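Local coordinates for excinuclease ABC, subunit A. (Deinococcus radiodurans, PDB 2VF7) that binds DNA, ATP and zinc as a UvrA-family ABC ATPase that takes part in recognising damaged DNA for excision repair, at the interface of chains A and B. Sequence-based numbering; all coordinates share one arbitrary frame. Chains: chain A/B, Excinuclease ABC, subunit A..

The interface of chains A and B. Residues chain A 106, 108, 112; chain B 72, 75.
The methyl of A:Ala106 rests over one face of the phenol ring of B:Tyr72, set toward the rim nearest the tyrosine backbone, with CB 4.1 Å from B:Tyr72 CG. A small apolar residue probably suits this place, since a methyl can lie on the ring where a longer side chain would be likely to press the two chains apart. The B:Tyr72 side chain, its CG nearly eclipsing the backbone N (chi1 13°), turns this face to A:Ala106 in a strained setting to be read with caution. A:Ser108 meets the root of the same side chain: its hydroxyl OG touches B:Tyr72 CB at 3.7 Å, a van der Waals contact that a compact serine permits.

Farther along, A:Ser112 is met through its backbone carbonyl. A:Ser112 O stands above the B:Arg75 guanidinium plane, off the side that carries NE and NH2, 3.2 Å from each. Because the oxygen stands well above the plane, the approach is poor for a directed bond but probably still electrostatically favourable. The bend at chi3 (-57°) brings NE and the guanidinium up to the carbonyl, and chi4 (-93°) sets the turn of its plane. Substituting an alanine would probably strip the carbonyl of this nearby positive group and open a gap beneath it.

On chain A the patch runs through a loop into helix 110-113; on chain B it occupies the loop between helix 49-69, which begins at the end of the P-loop, and helix 77-80. It belongs to a two-fold symmetric dimer interface, so its twin exchanges the chains.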
loop_
_atom_site.group_PDB
_atom_site.type_symbol
_atom_site.label_atom_id
_atom_site.label_comp_id
_atom_site.label_asym_id
_atom_site.label_seq_id
_atom_site.Cartn_x
_atom_site.Cartn_y
_atom_site.Cartn_z
ATOM N N ALA A 106 -4.575 2.885 15.880
ATOM C CA ALA A 106 -4.445 4.235 15.350
ATOM C C ALA A 106 -5.504 5.129 15.985
ATOM O O ALA A 106 -6.521 4.637 16.503
ATOM C CB ALA A 106 -4.581 4.222 13.847
ATOM N N SER A 108 -8.528 7.606 16.088
ATOM C CA SER A 108 -9.759 8.015 15.415
ATOM C C SER A 108 -10.779 8.454 16.451
ATOM O O SER A 108 -10.488 8.508 17.645
ATOM C CB SER A 108 -10.361 6.859 14.601
ATOM O OG SER A 108 -10.285 7.077 13.201
ATOM N N SER A 112 -15.704 8.876 13.053
ATOM C CA SER A 112 -14.863 8.608 11.887
ATOM C C SER A 112 -14.931 7.148 11.467
ATOM O O SER A 112 -14.959 6.841 10.279
ATOM C CB SER A 112 -13.410 8.977 12.167
ATOM O OG SER A 112 -13.334 10.250 12.761
ATOM N N TYR B 72 -9.590 3.855 9.651
ATOM C CA TYR B 72 -8.865 5.089 10.000
ATOM C C TYR B 72 -7.952 5.667 8.904
ATOM O O TYR B 72 -8.394 6.501 8.097
ATOM C CB TYR B 72 -8.056 4.852 11.285
ATOM C CG TYR B 72 -7.947 3.385 11.664
ATOM C CD1 TYR B 72 -7.204 2.408 10.659
ATOM C CD2 TYR B 72 -8.598 2.983 12.943
ATOM C CE1 TYR B 72 -7.155 1.073 10.958
ATOM C CE2 TYR B 72 -8.523 1.650 13.269
ATOM C CZ TYR B 72 -7.798 0.658 12.386
ATOM O OH TYR B 72 -7.720 -0.674 12.740
ATOM N N ARG B 75 -9.126 5.941 4.891
ATOM C CA ARG B 75 -10.399 6.464 4.426
ATOM C C ARG B 75 -10.027 7.837 3.894
ATOM O O ARG B 75 -10.871 8.728 3.757
ATOM C CB ARG B 75 -11.414 6.562 5.570
ATOM C CG ARG B 75 -12.871 6.343 5.136
ATOM C CD ARG B 75 -13.873 6.659 6.251
ATOM N NE ARG B 75 -13.649 5.876 7.470
ATOM C CZ ARG B 75 -14.239 4.714 7.756
ATOM N NH1 ARG B 75 -15.107 4.164 6.916
ATOM N NH2 ARG B 75 -13.955 4.094 8.893
#